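Local coordinates for protein HepC.19480.a.B1 (Helicobacter pylori, PDB 6MTZ) that is of unknown function but is probably a metal-dependent phosphoesterase of the DHH family, with a C-terminal DHHA1-like domain, at residues Val11-His16 / Ala23-Ser28; Lys29-Asn34 / Glu131-His136; Cys37-Tyr42 / Glu192-Lys197. All blocks are in the same frame, centred on the assembly; numbering follows the deposited sequence.

Interaction 1. Residues Val11-His16 / Ala23-Ser28; sequences VYHLSH and ACQLVS
In the first beta-alpha-beta unit of the parallel sheet, His13 on strand 10-15 faces Gln25 and Ser28 on helix 19-29, the helix that carries the chain over to strand 35-39. The strand and helix segments run nearly antiparallel, at 159°, with axes 8.9 Å apart, as a beta-alpha-beta crossover requires, and every touching residue is buried. The His13 ring reaches the helix because its CG stands anti to the backbone N (chi1 -175°), which, with CB directed toward the helix, carries the imidazole to it. Two helix oxygens lie at the ring edge, in its plane. His13 ND1 and Ser28 OG share a hydrogen bond of 2.7 Å whose proton could belong to either, and His13 CE1 comes within 3.4 Å of the Cys24 carbonyl oxygen. One face is covered by Gln25 CG, 3.9 Å from the His13 ring centroid, a CH-pi contact offset toward the rim. From there the glutamine extends back to the strand, and its amide plane ends almost perpendicular to the imidazole. Gln25 NE2 donates to His13 O at 3.2 Å; the oxygen lies near the amide plane, but the bond is bent (138°) and the donor stands above the carbonyl plane. One residue is thus held through both ring and backbone. The other end of the amide, OE1, accepts from Asn39 ND2. The other ring nitrogen, His13 NE2, bonds to Ser70 OG, and Ser15 OG bonds to both Ser70 OG and Gly21 O. The strand leads at His16 into an HxDxD sequence, which in DHH phosphoesterases supplies metal ligands, so this layer probably lies just behind the active-site loop. Next to that turn, Ser15 OG packs 3.7 Å from Cys24 CB.

Interaction 2. Residues Lys29-Asn34 / Glu131-His136; sequences KQFFKN and EFLKKH. With EDO (1,2-ethanediol), chain C.
Apolar packing joins Phe31 and Phe32, in the turn after helix 19-29, to Leu133 on the last turns of helix 125-136, at the periphery of the parallel-sheet domain. Leu133 lies against both rings. Its CB sits over the centre of the Phe31 face, 3.9 Å from the centroid and only 9° off the ring normal, which identifies a CH-pi contact. Leu133 CD1 touches Phe31 CD1 at 3.9 Å, and Leu133 CD2 meets Phe32 CE2 at the same separation. The two phenylalanines are themselves layered, with Phe31 CB lying above the middle of the Phe32 ring. Phe31 also continues along the helix, where its CE2 is 4.0 Å from Lys134 CA. A bend at chi2 (68°) lays the lysine methylene CD beside Phe31 CZ, at 4.2 Å, although Lys134 itself is solvent-exposed. Beyond the two segments, Tyr137 meets Phe32 edge-to-face, and Ile139 adds to the cover of Phe31. Polar chemistry stays at the margin. Glu131 points the other way, pairing with Arg123 through OE2 and accepting from O2 of a 1,2-ethanediol, probably from the crystallisation liquor, through OE1 at 2.9 Å; the diol also bonds to Glu153. At the helix end, His136 ND1 donates back to Phe132 O over 2.9 Å. Since the side-chain contacts are between aromatic and aliphatic carbons, with Phe31 also resting on the helix backbone, the contact between the two segments rests on shape and apolar burial, with the CH-pi contact as its one weakly directional element.

Interaction 3. Residues Cys37-Tyr42 / Glu192-Lys197; sequences CYNANY and ENRDYK
Arg194 of helix 190-203 reaches across to Asn39 and Cys37 on strand 35-39, and its path explains the contact. CB points toward the strand, and the chain stays extended through CG and CD. CD is the first atom to meet the strand, packing 3.5 Å from Cys37 CB. A bend at chi3 (-50°) then turns the guanidinium so that its side, rather than its end, meets the asparagine. Arg194 NE donates to Asn39 OD1 at 2.7 Å, and NH2 donates to the same oxygen at 2.6 Å. Both donors lie in the carbonyl plane, and the amide and guanidinium planes are only 16° apart. This is a side-on, two-nitrogen grip on one acceptor, which leaves both N-H directions bent but fixes the rotation of the guanidinium. One face of the group lies under Cys37 O, 3.2 Å above the plane and nearer the rim; NH2 is close to that oxygen but at too poor an angle to bond. NH2 has a second partner in Asp190 OD2, and NH1 is bridged to Asp191 OD1. These two acids from the first turn of the arginine's own helix probably compensate its buried positive charge. Asn39 is oriented by more than the arginine, because its ND2 donates to His16 O on the neighbouring strand's exit. Strand and helix segments cross almost at right angles (96°) with axes 10.1 Å apart, and the extended Arg194 side chain spans the gap. Tyr22 of helix 19-29 packs on Asn39, Asn193 and Lys197 beside this bridge, while Tyr38 points away from it to pack against helix 43-59.

Interactions 1 and 3, with centres about 9 Å apart, meet on adjacent strands: His13 O lies 2.8 Å from Tyr38 N, a probable sheet hydrogen bond, and the Gln25-Asn39 bond joins the two contacts. Asn39 therefore relays between helix 19-29 and helix 190-203. Interaction 2, centred about 10 Å from interaction 1, adjoins the other end of the same unit: Val11 N is 2.9 Å from Asn34 O, and Leu133 CD1 packs 3.6 Å from Ser28 CA. Interactions 2 and 3 have centres about 19 Å apart and are linked through the chain alone. Interactions 1 and 3 meet near His16, where the family's HxDxD sequence would place the metal site, though no metal takes part in these contacts; interaction 2 is more remote.

Interaction 1. Residues Val11-His16 / Ala23-Ser28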
loop_
_atom_site.group_PDB
_atom_site.type_symbol
_atom_site.label_atom_id
_atom_site.label_comp_id
_atom_site.label_asym_id
_atom_site.label_seq_id
_atom_site.Cartn_x
_atom_site.Cartn_y
_atom_site.Cartn_z
ATOM N N VAL A 11 17.886 5.208 -0.435
ATOM C CA VAL A 11 16.921 5.390 -1.509
ATOM C C VAL A 11 15.527 5.448 -0.912
ATOM O O VAL A 11 15.156 4.599 -0.091
ATOM C CB VAL A 11 17.030 4.274 -2.553
ATOM C CG1 VAL A 11 15.973 4.469 -3.622
ATOM C CG2 VAL A 11 18.441 4.266 -3.149
ATOM N N TYR A 12 14.763 6.459 -1.319
ATOM C CA TYR A 12 13.355 6.594 -0.971
ATOM C C TYR A 12 12.549 6.499 -2.256
ATOM O O TYR A 12 12.683 7.357 -3.136
ATOM C CB TYR A 12 13.107 7.922 -0.249
ATOM C CG TYR A 12 13.799 7.965 1.090
ATOM C CD1 TYR A 12 15.141 8.320 1.196
ATOM C CD2 TYR A 12 13.118 7.626 2.248
ATOM C CE1 TYR A 12 15.780 8.343 2.423
ATOM C CE2 TYR A 12 13.744 7.649 3.479
ATOM C CZ TYR A 12 15.075 8.006 3.563
ATOM O OH TYR A 12 15.698 8.016 4.794
ATOM N N HIS A 13 11.719 5.457 -2.381
ATOM C CA HIS A 13 11.077 5.149 -3.657
ATOM C C HIS A 13 9.562 5.211 -3.523
ATOM O O HIS A 13 8.941 4.302 -2.957
ATOM C CB HIS A 13 11.520 3.785 -4.185
ATOM C CG HIS A 13 10.996 3.466 -5.551
ATOM N ND1 HIS A 13 11.234 2.260 -6.176
ATOM C CD2 HIS A 13 10.237 4.191 -6.409
ATOM C CE1 HIS A 13 10.644 2.255 -7.358
ATOM N NE2 HIS A 13 10.032 3.418 -7.524
ATOM N N LEU A 14 8.971 6.248 -4.109
ATOM C CA LEU A 14 7.523 6.434 -4.152
ATOM C C LEU A 14 6.975 6.014 -5.515
ATOM O O LEU A 14 7.466 6.481 -6.557
ATOM C CB LEU A 14 7.176 7.895 -3.872
ATOM C CG LEU A 14 5.753 8.326 -4.223
ATOM C CD1 LEU A 14 4.734 7.580 -3.341
ATOM C CD2 LEU A 14 5.607 9.862 -4.138
ATOM N N SER A 15 5.942 5.158 -5.506
ATOM C CA SER A 15 5.355 4.642 -6.743
ATOM C C SER A 15 3.841 4.506 -6.602
ATOM O O SER A 15 3.278 4.620 -5.507
ATOM C CB SER A 15 5.962 3.283 -7.143
ATOM O OG SER A 15 5.669 2.997 -8.501
ATOM N N HIS A 16 3.185 4.254 -7.735
ATOM C CA HIS A 16 1.730 4.091 -7.783
ATOM C C HIS A 16 1.349 2.745 -7.148
ATOM O O HIS A 16 2.179 2.063 -6.549
ATOM C CB HIS A 16 1.255 4.210 -9.226
ATOM C CG HIS A 16 -0.227 4.392 -9.386
ATOM N ND1 HIS A 16 -0.933 5.365 -8.720
ATOM C CD2 HIS A 16 -1.129 3.737 -10.161
ATOM C CE1 HIS A 16 -2.208 5.300 -9.069
ATOM N NE2 HIS A 16 -2.354 4.323 -9.942
ATOM N N ALA A 23 5.478 -3.136 -9.632
ATOM C CA ALA A 23 6.623 -3.708 -10.343
ATOM C C ALA A 23 7.830 -2.760 -10.362
ATOM O O ALA A 23 8.983 -3.217 -10.353
ATOM C CB ALA A 23 6.197 -4.074 -11.765
ATOM N N CYS A 24 7.595 -1.443 -10.405
ATOM C CA CYS A 24 8.707 -0.500 -10.278
ATOM C C CYS A 24 9.514 -0.794 -9.026
ATOM O O CYS A 24 10.742 -0.698 -9.028
ATOM C CB CYS A 24 8.186 0.944 -10.242
ATOM S SG CYS A 24 7.524 1.503 -11.821
ATOM N N GLN A 25 8.834 -1.149 -7.940
ATOM C CA GLN A 25 9.503 -1.348 -6.664
ATOM C C GLN A 25 10.102 -2.738 -6.523
ATOM O O GLN A 25 11.099 -2.899 -5.810
ATOM C CB GLN A 25 8.519 -1.071 -5.534
ATOM C CG GLN A 25 8.138 0.397 -5.492
ATOM C CD GLN A 25 7.026 0.691 -4.522
ATOM O OE1 GLN A 25 6.091 -0.098 -4.362
ATOM N NE2 GLN A 25 7.111 1.843 -3.873
ATOM N N LEU A 26 9.524 -3.750 -7.183
ATOM C CA LEU A 26 10.254 -5.005 -7.347
ATOM C C LEU A 26 11.582 -4.743 -8.034
ATOM O O LEU A 26 12.630 -5.255 -7.614
ATOM C CB LEU A 26 9.428 -6.013 -8.150
ATOM C CG LEU A 26 10.020 -7.417 -8.357
ATOM C CD1 LEU A 26 8.912 -8.432 -8.544
ATOM C CD2 LEU A 26 10.945 -7.493 -9.558
ATOM N N VAL A 27 11.556 -3.932 -9.087
ATOM C CA VAL A 27 12.773 -3.666 -9.840
ATOM C C VAL A 27 13.772 -2.929 -8.966
ATOM O O VAL A 27 14.935 -3.335 -8.853
ATOM C CB VAL A 27 12.446 -2.881 -11.121
ATOM C CG1 VAL A 27 13.722 -2.256 -11.704
ATOM C CG2 VAL A 27 11.759 -3.795 -12.151
ATOM N N SER A 28 13.330 -1.855 -8.300
ATOM C CA SER A 28 14.274 -1.046 -7.533
ATOM C C SER A 28 14.869 -1.827 -6.377
ATOM O O SER A 28 16.027 -1.595 -6.019
ATOM C CB SER A 28 13.622 0.232 -7.011
ATOM O OG SER A 28 12.632 -0.040 -6.042
#

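Interaction 2. Residues Lys29-Asn34 / Glu131-His136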
loop_
_atom_site.group_PDB
_atom_site.type_symbol
_atom_site.label_atom_id
_atom_site.label_comp_id
_atom_site.label_asym_id
_atom_site.label_seq_id
_atom_site.Cartn_x
_atom_site.Cartn_y
_atom_site.Cartn_z
ATOM N N LYS A 29 14.097 -2.742 -5.768
ATOM C CA LYS A 29 14.669 -3.556 -4.685
ATOM C C LYS A 29 15.739 -4.518 -5.194
ATOM O O LYS A 29 16.529 -5.033 -4.395
ATOM C CB LYS A 29 13.578 -4.346 -3.955
ATOM C CG LYS A 29 12.785 -3.511 -2.956
ATOM C CD LYS A 29 11.380 -4.040 -2.769
ATOM C CE LYS A 29 11.291 -4.866 -1.522
ATOM N NZ LYS A 29 11.412 -3.993 -0.348
ATOM N N GLN A 30 15.794 -4.771 -6.501
ATOM C CA GLN A 30 16.877 -5.588 -7.024
ATOM C C GLN A 30 18.194 -4.826 -7.088
ATOM O O GLN A 30 19.244 -5.454 -7.253
ATOM C CB GLN A 30 16.493 -6.139 -8.399
ATOM C CG GLN A 30 15.291 -7.115 -8.326
ATOM C CD GLN A 30 15.676 -8.487 -7.775
ATOM O OE1 GLN A 30 16.709 -9.050 -8.150
ATOM N NE2 GLN A 30 14.852 -9.024 -6.871
ATOM N N PHE A 31 18.176 -3.502 -6.915
ATOM C CA PHE A 31 19.389 -2.706 -7.054
ATOM C C PHE A 31 19.883 -2.088 -5.761
ATOM O O PHE A 31 21.089 -1.892 -5.618
ATOM C CB PHE A 31 19.192 -1.593 -8.094
ATOM C CG PHE A 31 19.106 -2.107 -9.505
ATOM C CD1 PHE A 31 17.896 -2.552 -10.020
ATOM C CD2 PHE A 31 20.237 -2.188 -10.301
ATOM C CE1 PHE A 31 17.812 -3.058 -11.322
ATOM C CE2 PHE A 31 20.168 -2.694 -11.585
ATOM C CZ PHE A 31 18.954 -3.130 -12.108
ATOM N N PHE A 32 19.006 -1.790 -4.807
ATOM C CA PHE A 32 19.376 -0.946 -3.677
ATOM C C PHE A 32 19.270 -1.724 -2.379
ATOM O O PHE A 32 18.183 -2.187 -2.018
ATOM C CB PHE A 32 18.506 0.306 -3.640
ATOM C CG PHE A 32 18.745 1.212 -4.803
ATOM C CD1 PHE A 32 20.030 1.612 -5.123
ATOM C CD2 PHE A 32 17.695 1.657 -5.575
ATOM C CE1 PHE A 32 20.261 2.439 -6.195
ATOM C CE2 PHE A 32 17.916 2.492 -6.645
ATOM C CZ PHE A 32 19.201 2.877 -6.957
ATOM N N LYS A 33 20.407 -1.853 -1.688
ATOM C CA LYS A 33 20.444 -2.493 -0.381
ATOM C C LYS A 33 19.734 -1.658 0.679
ATOM O O LYS A 33 19.124 -2.218 1.596
ATOM C CB LYS A 33 21.894 -2.746 0.031
ATOM N N ASN A 34 19.799 -0.330 0.579
ATOM C CA ASN A 34 19.187 0.560 1.562
ATOM C C ASN A 34 18.077 1.343 0.871
ATOM O O ASN A 34 18.340 2.388 0.269
ATOM C CB ASN A 34 20.226 1.483 2.166
ATOM C CG ASN A 34 21.546 0.784 2.413
ATOM O OD1 ASN A 34 22.586 1.192 1.889
ATOM N ND2 ASN A 34 21.514 -0.278 3.214
ATOM N N GLU A 131 15.473 0.418 -16.998
ATOM C CA GLU A 131 16.561 0.861 -17.862
ATOM C C GLU A 131 17.349 1.990 -17.213
ATOM O O GLU A 131 18.579 2.042 -17.335
ATOM C CB GLU A 131 16.008 1.240 -19.240
ATOM C CG GLU A 131 15.903 -0.030 -20.116
ATOM C CD GLU A 131 14.902 0.020 -21.267
ATOM O OE1 GLU A 131 14.719 -1.040 -21.898
ATOM O OE2 GLU A 131 14.304 1.079 -21.548
ATOM N N PHE A 132 16.680 2.859 -16.457
ATOM C CA PHE A 132 17.407 3.900 -15.732
ATOM C C PHE A 132 18.313 3.303 -14.654
ATOM O O PHE A 132 19.478 3.690 -14.528
ATOM C CB PHE A 132 16.429 4.908 -15.116
ATOM C CG PHE A 132 17.084 5.888 -14.185
ATOM C CD1 PHE A 132 17.745 7.014 -14.685
ATOM C CD2 PHE A 132 17.032 5.704 -12.817
ATOM C CE1 PHE A 132 18.337 7.928 -13.825
ATOM C CE2 PHE A 132 17.638 6.613 -11.946
ATOM C CZ PHE A 132 18.293 7.710 -12.445
ATOM N N LEU A 133 17.789 2.378 -13.844
ATOM C CA LEU A 133 18.625 1.794 -12.796
ATOM C C LEU A 133 19.755 0.962 -13.398
ATOM O O LEU A 133 20.902 1.040 -12.939
ATOM C CB LEU A 133 17.770 0.947 -11.836
ATOM C CG LEU A 133 16.709 1.737 -11.065
ATOM C CD1 LEU A 133 16.029 0.870 -9.998
ATOM C CD2 LEU A 133 17.337 2.980 -10.433
ATOM N N LYS A 134 19.454 0.163 -14.426
ATOM C CA LYS A 134 20.482 -0.695 -15.014
ATOM C C LYS A 134 21.626 0.130 -15.592
ATOM O O LYS A 134 22.794 -0.267 -15.498
ATOM C CB LYS A 134 19.871 -1.591 -16.094
ATOM C CG LYS A 134 20.817 -2.660 -16.634
ATOM C CD LYS A 134 21.156 -3.744 -15.601
ATOM C CE LYS A 134 22.145 -4.765 -16.201
ATOM N NZ LYS A 134 22.487 -5.915 -15.278
ATOM N N LYS A 135 21.313 1.287 -16.188
ATOM C CA LYS A 135 22.366 2.119 -16.764
ATOM C C LYS A 135 23.317 2.654 -15.700
ATOM O O LYS A 135 24.500 2.884 -15.994
ATOM C CB LYS A 135 21.771 3.281 -17.572
ATOM C CG LYS A 135 21.150 2.854 -18.905
ATOM C CD LYS A 135 21.457 3.820 -20.027
ATOM C CE LYS A 135 20.268 4.658 -20.420
ATOM N NZ LYS A 135 20.515 5.344 -21.731
ATOM N N HIS A 136 22.844 2.824 -14.461
ATOM C CA HIS A 136 23.607 3.545 -13.446
ATOM C C HIS A 136 24.067 2.703 -12.265
ATOM O O HIS A 136 25.049 3.080 -11.623
ATOM C CB HIS A 136 22.796 4.749 -12.926
ATOM C CG HIS A 136 22.548 5.771 -13.990
ATOM N ND1 HIS A 136 21.373 5.832 -14.708
ATOM C CD2 HIS A 136 23.368 6.703 -14.536
ATOM C CE1 HIS A 136 21.463 6.784 -15.621
ATOM N NE2 HIS A 136 22.666 7.325 -15.540
HETATM C C1 EDO C . 13.540 -5.723 -20.428
HETATM O O1 EDO C . 12.834 -6.019 -21.640
HETATM C C2 EDO C . 13.585 -4.211 -20.206
HETATM O O2 EDO C . 14.845 -3.665 -20.611
#

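Interaction 3. Residues Cys37-Tyr42 / Glu192-Lys197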
loop_
_atom_site.group_PDB
_atom_site.type_symbol
_atom_site.label_atom_id
_atom_site.label_comp_id
_atom_site.label_asym_id
_atom_site.label_seq_id
_atom_site.Cartn_x
_atom_site.Cartn_y
_atom_site.Cartn_z
ATOM N N CYS A 37 10.290 2.069 0.640
ATOM C CA CYS A 37 9.299 2.273 -0.401
ATOM C C CYS A 37 8.034 2.923 0.155
ATOM O O CYS A 37 7.709 2.810 1.337
ATOM C CB CYS A 37 8.935 0.952 -1.076
ATOM S SG CYS A 37 10.230 0.238 -2.071
ATOM N N TYR A 38 7.314 3.591 -0.741
ATOM C CA TYR A 38 6.088 4.309 -0.430
ATOM C C TYR A 38 5.168 4.184 -1.630
ATOM O O TYR A 38 5.632 4.113 -2.774
ATOM C CB TYR A 38 6.347 5.801 -0.156
ATOM C CG TYR A 38 7.367 6.107 0.920
ATOM C CD1 TYR A 38 8.728 6.028 0.653
ATOM C CD2 TYR A 38 6.971 6.513 2.195
ATOM C CE1 TYR A 38 9.665 6.316 1.620
ATOM C CE2 TYR A 38 7.910 6.809 3.171
ATOM C CZ TYR A 38 9.259 6.707 2.868
ATOM O OH TYR A 38 10.223 6.995 3.807
ATOM N N ASN A 39 3.863 4.185 -1.379
ATOM C CA ASN A 39 2.909 4.081 -2.470
ATOM C C ASN A 39 1.780 5.072 -2.273
ATOM O O ASN A 39 1.428 5.431 -1.147
ATOM C CB ASN A 39 2.356 2.663 -2.610
ATOM C CG ASN A 39 3.456 1.649 -2.909
ATOM O OD1 ASN A 39 4.198 1.236 -2.010
ATOM N ND2 ASN A 39 3.575 1.257 -4.167
ATOM N N ALA A 40 1.212 5.500 -3.397
ATOM C CA ALA A 40 0.151 6.489 -3.401
ATOM C C ALA A 40 -0.760 6.199 -4.579
ATOM O O ALA A 40 -0.297 5.775 -5.639
ATOM C CB ALA A 40 0.727 7.914 -3.482
ATOM N N ASN A 41 -2.056 6.396 -4.379
ATOM C CA ASN A 41 -2.985 6.264 -5.488
ATOM C C ASN A 41 -3.234 7.645 -6.081
ATOM O O ASN A 41 -2.620 8.006 -7.089
ATOM C CB ASN A 41 -4.290 5.611 -5.030
ATOM C CG ASN A 41 -5.229 5.332 -6.176
ATOM O OD1 ASN A 41 -4.854 5.450 -7.339
ATOM N ND2 ASN A 41 -6.459 4.958 -5.857
ATOM N N TYR A 42 -4.096 8.428 -5.436
ATOM C CA TYR A 42 -4.519 9.743 -5.907
ATOM C C TYR A 42 -3.640 10.865 -5.357
ATOM O O TYR A 42 -2.691 10.644 -4.604
ATOM C CB TYR A 42 -5.974 9.997 -5.523
ATOM C CG TYR A 42 -6.909 8.999 -6.127
ATOM C CD1 TYR A 42 -6.989 8.848 -7.502
ATOM C CD2 TYR A 42 -7.717 8.201 -5.329
ATOM C CE1 TYR A 42 -7.847 7.927 -8.074
ATOM C CE2 TYR A 42 -8.583 7.277 -5.893
ATOM C CZ TYR A 42 -8.639 7.144 -7.267
ATOM O OH TYR A 42 -9.489 6.228 -7.840
ATOM N N GLU A 192 3.582 -4.651 4.970
ATOM C CA GLU A 192 3.217 -6.053 4.787
ATOM C C GLU A 192 2.356 -6.224 3.550
ATOM O O GLU A 192 2.413 -7.269 2.890
ATOM C CB GLU A 192 2.497 -6.590 6.024
ATOM C CG GLU A 192 3.372 -6.642 7.287
ATOM C CD GLU A 192 3.430 -5.310 8.029
ATOM O OE1 GLU A 192 2.847 -4.328 7.525
ATOM O OE2 GLU A 192 4.053 -5.250 9.118
ATOM N N ASN A 193 1.577 -5.194 3.209
ATOM C CA ASN A 193 0.826 -5.218 1.963
ATOM C C ASN A 193 1.772 -5.226 0.768
ATOM O O ASN A 193 1.586 -6.002 -0.174
ATOM C CB ASN A 193 -0.118 -4.016 1.923
ATOM C CG ASN A 193 -0.819 -3.861 0.593
ATOM O OD1 ASN A 193 -0.327 -3.185 -0.302
ATOM N ND2 ASN A 193 -1.996 -4.462 0.470
ATOM N N ARG A 194 2.818 -4.398 0.812
ATOM C CA ARG A 194 3.753 -4.327 -0.305
ATOM C C ARG A 194 4.558 -5.612 -0.429
ATOM O O ARG A 194 4.730 -6.133 -1.536
ATOM C CB ARG A 194 4.680 -3.130 -0.138
ATOM C CG ARG A 194 5.734 -2.978 -1.241
ATOM C CD ARG A 194 6.627 -1.725 -1.003
ATOM N NE ARG A 194 5.833 -0.526 -0.756
ATOM C CZ ARG A 194 5.592 0.013 0.440
ATOM N NH1 ARG A 194 6.088 -0.534 1.553
ATOM N NH2 ARG A 194 4.839 1.107 0.518
ATOM N N ASP A 195 5.036 -6.148 0.699
ATOM C CA ASP A 195 5.807 -7.387 0.673
ATOM C C ASP A 195 4.999 -8.528 0.075
ATOM O O ASP A 195 5.518 -9.334 -0.711
ATOM C CB ASP A 195 6.247 -7.758 2.091
ATOM C CG ASP A 195 7.297 -6.818 2.650
ATOM O OD1 ASP A 195 7.771 -5.923 1.917
ATOM O OD2 ASP A 195 7.653 -6.976 3.831
ATOM N N TYR A 196 3.729 -8.620 0.459
ATOM C CA TYR A 196 2.834 -9.654 -0.050
ATOM C C TYR A 196 2.686 -9.571 -1.572
ATOM O O TYR A 196 2.894 -10.562 -2.281
ATOM C CB TYR A 196 1.493 -9.490 0.659
ATOM C CG TYR A 196 0.332 -10.344 0.223
ATOM C CD1 TYR A 196 0.441 -11.726 0.079
ATOM C CD2 TYR A 196 -0.908 -9.761 0.051
ATOM C CE1 TYR A 196 -0.675 -12.485 -0.289
ATOM C CE2 TYR A 196 -2.001 -10.488 -0.306
ATOM C CZ TYR A 196 -1.895 -11.842 -0.482
ATOM O OH TYR A 196 -3.053 -12.513 -0.830
ATOM N N LYS A 197 2.292 -8.402 -2.086
ATOM C CA LYS A 197 2.142 -8.242 -3.529
ATOM C C LYS A 197 3.457 -8.513 -4.234
ATOM O O LYS A 197 3.483 -9.209 -5.253
ATOM C CB LYS A 197 1.639 -6.832 -3.889
ATOM C CG LYS A 197 0.231 -6.501 -3.380
ATOM C CD LYS A 197 -0.184 -5.087 -3.749
ATOM C CE LYS A 197 -1.570 -4.710 -3.260
ATOM N NZ LYS A 197 -2.637 -5.566 -3.785
#